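Local coordinates for protein beta-xylanase (Caldicellulosiruptor kristjanssonii, PDB 7NWN) that probably binds plant cell-wall polysaccharides, as a family 9 carbohydrate-binding module of a multimodular, hyperthermostable xylanase-glucuronoyl esterase, at residues D38-V43 against Y71-V76; F61-D66 against M162-Q167. All coordinates share one frame; numbering follows the deposited sequence.

Interactions 1 and 2 lie on opposite faces of one hairpin, strands 58-66 and 69-77, which are neighbours in the four-stranded antiparallel sheet; they are about 11 Å apart, centre to centre. Along the chain their segments alternate, in the order 38-43, 61-66, 71-76 and 162-167. In interaction 1 a calcium-site loop packs on the outer face of the hairpin, whereas in interaction 2 the inner face meets strand 161-171 of the second sheet. The two are tied directly by the backbone hydrogen bond from Lys-62 N to Leu-73 O (2.8 Å). One face of the hairpin thus carries the calcium-binding loop, while the other forms part of the core between the sheets.

Interaction 1: D38-V43 against Y71-V76; sequences DIWNNV and YVLAEV
The indole of Trp-40 lies between Leu-73 on one face and, on the other, the CE methyl of Met-64 of strand 58-66, set toward the rim near CE3; the backbone carbon C of Tyr-71 stands at its edge, in the ring plane. Leu-73 CB sits over the centre of the six-membered ring, 3.7 Å from its centroid and only 11° off the ring normal, a well-aligned CH-pi contact. The leucine then runs back over the five-membered ring, where its CD2 methyl comes to 3.7 Å from Trp-40 CG. This course follows from chi1 of Leu-73 (174°), which sets CG anti to the backbone N and lays the branch along the indole. At the far end of the ring, Trp-40 CH2 approaches Tyr-71 CB obliquely at 3.8 Å, the two side chains crossing at about a right angle; the phenol leads away, its hydroxyl bonded to Asp-66 and Arg-149.

The polar edge of the indole is engaged too. Trp-40 NE1 hydrogen-bonds to OE2 of Glu-147, a calcium ligand together with Val-31, Asp-33, Glu-35 and Asp-37, and the tryptophan side chain is about 5 Å from a bound calcium. The ring thus stands in the second shell of the calcium site, where its N-H is likely to steady the Glu-147 carboxylate. Were the indole replaced by an alanine, Leu-73 would probably face a gap and Glu-147 would lose that N-H partner.

Trp-40 projects from a turn with helical backbone angles, closed by bonds such as Asn-41 N to Asp-38 O (3.0 Å), and its own carbonyl accepts from Lys-62 NZ. Beneath the turn, strand 69-77 runs between strands 58-66 and 143-151. Its Leu-73 faces the loop and Val-72 points the other way, toward Ile-96 of the opposing sheet.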
loop_
_atom_site.group_PDB
_atom_site.type_symbol
_atom_site.label_atom_id
_atom_site.label_comp_id
_atom_site.label_asym_id
_atom_site.label_seq_id
_atom_site.Cartn_x
_atom_site.Cartn_y
_atom_site.Cartn_z
ATOM N N ASP A 38 6.104 -11.994 12.596
ATOM C CA ASP A 38 5.504 -13.321 12.614
ATOM C C ASP A 38 4.040 -13.253 12.127
ATOM O O ASP A 38 3.614 -14.029 11.263
ATOM C CB ASP A 38 5.587 -13.874 14.059
ATOM C CG ASP A 38 4.649 -15.057 14.323
ATOM O OD1 ASP A 38 4.648 -15.970 13.512
ATOM O OD2 ASP A 38 3.881 -15.036 15.354
ATOM N N ILE A 39 3.272 -12.268 12.593
ATOM C CA ILE A 39 1.852 -12.226 12.240
ATOM C C ILE A 39 1.596 -11.976 10.745
ATOM O O ILE A 39 0.511 -12.342 10.265
ATOM C CB ILE A 39 1.058 -11.223 13.077
ATOM C CG1 ILE A 39 1.504 -9.763 12.878
ATOM C CG2 ILE A 39 1.010 -11.660 14.563
ATOM C CD1 ILE A 39 0.561 -8.768 13.602
ATOM N N TRP A 40 2.552 -11.357 10.022
ATOM C CA TRP A 40 2.347 -11.162 8.597
ATOM C C TRP A 40 2.331 -12.512 7.882
ATOM O O TRP A 40 1.697 -12.626 6.832
ATOM C CB TRP A 40 3.448 -10.302 7.930
ATOM C CG TRP A 40 3.319 -8.817 8.098
ATOM C CD1 TRP A 40 4.219 -8.031 8.751
ATOM C CD2 TRP A 40 2.295 -7.943 7.579
ATOM N NE1 TRP A 40 3.853 -6.716 8.675
ATOM C CE2 TRP A 40 2.678 -6.629 7.951
ATOM C CE3 TRP A 40 1.147 -8.129 6.784
ATOM C CZ2 TRP A 40 1.946 -5.507 7.564
ATOM C CZ3 TRP A 40 0.394 -7.023 6.434
ATOM C CH2 TRP A 40 0.786 -5.745 6.836
ATOM N N ASN A 41 3.050 -13.507 8.414
ATOM C CA ASN A 41 3.078 -14.844 7.802
ATOM C C ASN A 41 1.714 -15.546 7.832
ATOM O O ASN A 41 1.516 -16.492 7.083
ATOM C CB ASN A 41 4.217 -15.737 8.340
ATOM C CG ASN A 41 5.561 -15.054 8.190
ATOM O OD1 ASN A 41 5.839 -14.448 7.164
ATOM N ND2 ASN A 41 6.416 -15.123 9.189
ATOM N N ASN A 42 0.753 -15.053 8.614
ATOM C CA ASN A 42 -0.582 -15.635 8.699
ATOM C C ASN A 42 -1.561 -15.059 7.666
ATOM O O ASN A 42 -2.729 -15.433 7.692
ATOM C CB ASN A 42 -1.211 -15.495 10.098
ATOM C CG ASN A 42 -1.715 -16.852 10.565
ATOM O OD1 ASN A 42 -0.946 -17.803 10.529
ATOM N ND2 ASN A 42 -3.002 -17.009 10.888
ATOM N N VAL A 43 -1.132 -14.099 6.821
ATOM C CA VAL A 43 -2.009 -13.551 5.789
ATOM C C VAL A 43 -1.328 -13.767 4.436
ATOM O O VAL A 43 -0.124 -14.040 4.358
ATOM C CB VAL A 43 -2.381 -12.081 6.031
ATOM C CG1 VAL A 43 -2.821 -11.813 7.465
ATOM C CG2 VAL A 43 -1.248 -11.164 5.671
ATOM N N TYR A 71 -2.492 -1.254 7.323
ATOM C CA TYR A 71 -1.083 -1.644 7.259
ATOM C C TYR A 71 -0.808 -2.271 5.903
ATOM O O TYR A 71 -1.608 -3.090 5.424
ATOM C CB TYR A 71 -0.731 -2.664 8.358
ATOM C CG TYR A 71 -0.856 -2.049 9.738
ATOM C CD1 TYR A 71 0.182 -1.311 10.291
ATOM C CD2 TYR A 71 -2.040 -2.166 10.456
ATOM C CE1 TYR A 71 0.059 -0.708 11.535
ATOM C CE2 TYR A 71 -2.194 -1.559 11.698
ATOM C CZ TYR A 71 -1.121 -0.884 12.258
ATOM O OH TYR A 71 -1.284 -0.279 13.462
ATOM N N VAL A 72 0.339 -1.892 5.312
ATOM C CA VAL A 72 0.763 -2.479 4.046
ATOM C C VAL A 72 2.184 -3.014 4.219
ATOM O O VAL A 72 3.030 -2.274 4.690
ATOM C CB VAL A 72 0.724 -1.454 2.888
ATOM C CG1 VAL A 72 1.027 -2.129 1.540
ATOM C CG2 VAL A 72 -0.630 -0.708 2.829
ATOM N N LEU A 73 2.421 -4.251 3.768
ATOM C CA LEU A 73 3.783 -4.762 3.659
ATOM C C LEU A 73 3.995 -5.072 2.177
ATOM O O LEU A 73 3.273 -5.918 1.657
ATOM C CB LEU A 73 3.901 -6.059 4.477
ATOM C CG LEU A 73 5.243 -6.790 4.323
ATOM C CD1 LEU A 73 6.249 -6.055 5.155
ATOM C CD2 LEU A 73 5.106 -8.213 4.864
ATOM N N ALA A 74 4.907 -4.350 1.516
ATOM C CA ALA A 74 5.168 -4.616 0.118
ATOM C C ALA A 74 6.613 -5.084 -0.029
ATOM O O ALA A 74 7.526 -4.531 0.599
ATOM C CB ALA A 74 4.884 -3.372 -0.710
ATOM N N GLU A 75 6.809 -6.100 -0.884
ATOM C CA GLU A 75 8.165 -6.417 -1.333
ATOM C C GLU A 75 8.253 -6.318 -2.856
ATOM O O GLU A 75 7.367 -6.825 -3.585
ATOM C CB GLU A 75 8.536 -7.844 -0.913
ATOM C CG GLU A 75 8.779 -7.909 0.562
ATOM C CD GLU A 75 9.249 -9.243 1.120
ATOM O OE1 GLU A 75 9.633 -10.118 0.342
ATOM O OE2 GLU A 75 9.246 -9.372 2.346
ATOM N N VAL A 76 9.341 -5.676 -3.301
ATOM C CA VAL A 76 9.553 -5.467 -4.715
ATOM C C VAL A 76 10.860 -6.177 -5.102
ATOM O O VAL A 76 11.902 -5.862 -4.532
ATOM C CB VAL A 76 9.635 -3.951 -5.025
ATOM C CG1 VAL A 76 9.887 -3.701 -6.524
ATOM C CG2 VAL A 76 8.378 -3.191 -4.558
#

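Interaction 2: F61-D66 against M162-Q167; sequences FKLMWD and MGFEFQ
Phe-61, Phe-164 and Phe-166 form an aromatic cluster between two strands that face each other across the protein interior. The Phe-61 and Phe-166 rings make an offset stack with centroids 4.4 Å apart and planes inclined by 28°. Their overlap is through the rims, the closest pair being Phe-61 CD1 and Phe-166 CD2 at 3.4 Å. The side chains slide past each other in opposite directions, so each ring also receives the other residue's CB over its face; Phe-166 CB is 4.1 Å from the centroid of the Phe-61 ring. With CG of Phe-61 lodged between the backbone N and the carbonyl carbon (chi1 70°), its ring lies broadside to strand 161-171, CD1 over Phe-166 and CE2, diagonally across the ring, at Phe-164.

Phe-164 meets that opposite rim obliquely, in neither a stack nor an edge-to-face pair, with Phe-61 CE2 and Phe-164 CE2 3.7 Å apart. Leu-63, two residues along from Phe-61, takes one face of Phe-164: its CD1 methyl lies 4.1 Å from the ring centroid, toward the rim. The other methyl, CD2, reaches Phe-164 CZ at 3.8 Å, so both branches of the leucine grip this ring.

Glu-165 leaves the backbone on the side away from strand 58-66, and its carboxylate curls back. Its OE1 accepts from Phe-166 N (2.9 Å), met from above the carboxylate plane, and also from Phe-184 N, while OE2 binds Asp-185 N and Asn-182, so this buried carboxylate is held at both oxygens.

Ile-96 and Ile-200 pack on Phe-164, and Ala-74 lies beside both Phe-61 and Phe-166. With the segment axes 10.3 Å apart and running at 151°, the arrangement is the interior of a beta-sandwich, the fold of family 9 carbohydrate-binding modules, whose two sheets here meet through interdigitated aromatic and aliphatic side chains.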
loop_
_atom_site.group_PDB
_atom_site.type_symbol
_atom_site.label_atom_id
_atom_site.label_comp_id
_atom_site.label_asym_id
_atom_site.label_seq_id
_atom_site.Cartn_x
_atom_site.Cartn_y
_atom_site.Cartn_z
ATOM N N PHE A 61 2.234 -7.729 -2.033
ATOM C CA PHE A 61 1.958 -6.960 -0.828
ATOM C C PHE A 61 0.914 -7.704 -0.011
ATOM O O PHE A 61 0.143 -8.491 -0.573
ATOM C CB PHE A 61 1.540 -5.525 -1.174
ATOM C CG PHE A 61 0.176 -5.439 -1.809
ATOM C CD1 PHE A 61 0.020 -5.566 -3.187
ATOM C CD2 PHE A 61 -0.958 -5.241 -1.020
ATOM C CE1 PHE A 61 -1.247 -5.513 -3.765
ATOM C CE2 PHE A 61 -2.230 -5.179 -1.591
ATOM C CZ PHE A 61 -2.380 -5.324 -2.965
ATOM N N LYS A 62 0.924 -7.410 1.301
ATOM C CA LYS A 62 -0.038 -7.933 2.257
ATOM C C LYS A 62 -0.689 -6.741 2.940
ATOM O O LYS A 62 -0.063 -5.681 3.025
ATOM C CB LYS A 62 0.685 -8.792 3.286
ATOM C CG LYS A 62 1.205 -10.106 2.703
ATOM C CD LYS A 62 1.921 -10.995 3.714
ATOM C CE LYS A 62 2.237 -12.365 3.123
ATOM N NZ LYS A 62 2.781 -13.257 4.142
ATOM N N LEU A 63 -1.896 -6.962 3.457
ATOM C CA LEU A 63 -2.670 -5.919 4.092
ATOM C C LEU A 63 -3.090 -6.452 5.442
ATOM O O LEU A 63 -3.286 -7.666 5.576
ATOM C CB LEU A 63 -3.930 -5.616 3.248
ATOM C CG LEU A 63 -3.702 -4.902 1.913
ATOM C CD1 LEU A 63 -5.045 -4.543 1.229
ATOM C CD2 LEU A 63 -2.856 -3.649 2.103
ATOM N N MET A 64 -3.295 -5.529 6.389
ATOM C CA MET A 64 -3.785 -5.894 7.714
ATOM C C MET A 64 -4.455 -4.637 8.257
ATOM O O MET A 64 -4.109 -3.538 7.824
ATOM C CB MET A 64 -2.607 -6.332 8.596
ATOM C CG MET A 64 -2.990 -7.124 9.849
ATOM S SD MET A 64 -1.559 -7.928 10.643
ATOM C CE MET A 64 -1.060 -9.075 9.388
ATOM N N TRP A 65 -5.442 -4.778 9.154
ATOM C CA TRP A 65 -6.039 -3.599 9.767
ATOM C C TRP A 65 -6.162 -3.768 11.275
ATOM O O TRP A 65 -6.299 -4.881 11.766
ATOM C CB TRP A 65 -7.435 -3.330 9.184
ATOM C CG TRP A 65 -8.486 -4.328 9.590
ATOM C CD1 TRP A 65 -8.663 -5.592 9.098
ATOM C CD2 TRP A 65 -9.533 -4.118 10.552
ATOM N NE1 TRP A 65 -9.756 -6.191 9.678
ATOM C CE2 TRP A 65 -10.325 -5.297 10.561
ATOM C CE3 TRP A 65 -9.885 -3.053 11.396
ATOM C CZ2 TRP A 65 -11.431 -5.434 11.412
ATOM C CZ3 TRP A 65 -11.020 -3.164 12.190
ATOM C CH2 TRP A 65 -11.741 -4.363 12.227
ATOM N N ASP A 66 -6.147 -2.638 11.970
ATOM C CA ASP A 66 -6.514 -2.631 13.369
ATOM C C ASP A 66 -7.497 -1.485 13.604
ATOM O O ASP A 66 -7.821 -0.748 12.680
ATOM C CB ASP A 66 -5.293 -2.651 14.303
ATOM C CG ASP A 66 -4.456 -1.383 14.359
ATOM O OD1 ASP A 66 -4.981 -0.283 14.088
ATOM O OD2 ASP A 66 -3.292 -1.492 14.786
ATOM N N MET A 162 -13.517 -0.334 1.983
ATOM C CA MET A 162 -12.855 0.860 1.468
ATOM C C MET A 162 -12.410 0.624 0.020
ATOM O O MET A 162 -12.253 -0.515 -0.416
ATOM C CB MET A 162 -11.670 1.274 2.345
ATOM C CG MET A 162 -12.116 1.681 3.733
ATOM S SD MET A 162 -10.776 2.068 4.907
ATOM C CE MET A 162 -10.084 0.447 5.160
ATOM N N GLY A 163 -12.281 1.720 -0.739
ATOM C CA GLY A 163 -11.579 1.608 -2.005
ATOM C C GLY A 163 -10.065 1.631 -1.741
ATOM O O GLY A 163 -9.594 2.355 -0.859
ATOM N N PHE A 164 -9.330 0.850 -2.530
ATOM C CA PHE A 164 -7.892 0.744 -2.347
ATOM C C PHE A 164 -7.253 0.523 -3.714
ATOM O O PHE A 164 -7.769 -0.267 -4.501
ATOM C CB PHE A 164 -7.630 -0.442 -1.403
ATOM C CG PHE A 164 -6.185 -0.805 -1.206
ATOM C CD1 PHE A 164 -5.413 -0.100 -0.290
ATOM C CD2 PHE A 164 -5.607 -1.810 -1.953
ATOM C CE1 PHE A 164 -4.072 -0.414 -0.142
ATOM C CE2 PHE A 164 -4.249 -2.090 -1.820
ATOM C CZ PHE A 164 -3.508 -1.412 -0.896
ATOM N N GLU A 165 -6.054 1.085 -3.916
ATOM C CA GLU A 165 -5.183 0.694 -5.022
ATOM C C GLU A 165 -3.731 0.623 -4.504
ATOM O O GLU A 165 -3.393 1.296 -3.536
ATOM C CB GLU A 165 -5.366 1.669 -6.214
ATOM C CG GLU A 165 -4.415 1.483 -7.416
ATOM C CD GLU A 165 -4.437 0.149 -8.152
ATOM O OE1 GLU A 165 -4.574 -0.939 -7.506
ATOM O OE2 GLU A 165 -4.307 0.163 -9.402
ATOM N N PHE A 166 -2.920 -0.205 -5.178
ATOM C CA PHE A 166 -1.492 -0.383 -4.978
ATOM C C PHE A 166 -0.796 -0.258 -6.347
ATOM O O PHE A 166 -1.214 -0.879 -7.320
ATOM C CB PHE A 166 -1.230 -1.754 -4.338
ATOM C CG PHE A 166 0.229 -2.023 -4.069
ATOM C CD1 PHE A 166 0.886 -1.446 -2.986
ATOM C CD2 PHE A 166 0.960 -2.807 -4.962
ATOM C CE1 PHE A 166 2.243 -1.672 -2.794
ATOM C CE2 PHE A 166 2.316 -3.021 -4.766
ATOM C CZ PHE A 166 2.947 -2.445 -3.681
ATOM N N GLN A 167 0.294 0.509 -6.387
ATOM C CA GLN A 167 1.112 0.681 -7.584
ATOM C C GLN A 167 2.615 0.643 -7.234
ATOM O O GLN A 167 3.049 1.185 -6.222
ATOM C CB GLN A 167 0.823 2.053 -8.200
ATOM C CG GLN A 167 1.441 2.213 -9.592
ATOM C CD GLN A 167 0.956 3.512 -10.199
ATOM O OE1 GLN A 167 -0.245 3.725 -10.433
ATOM N NE2 GLN A 167 1.897 4.404 -10.434
#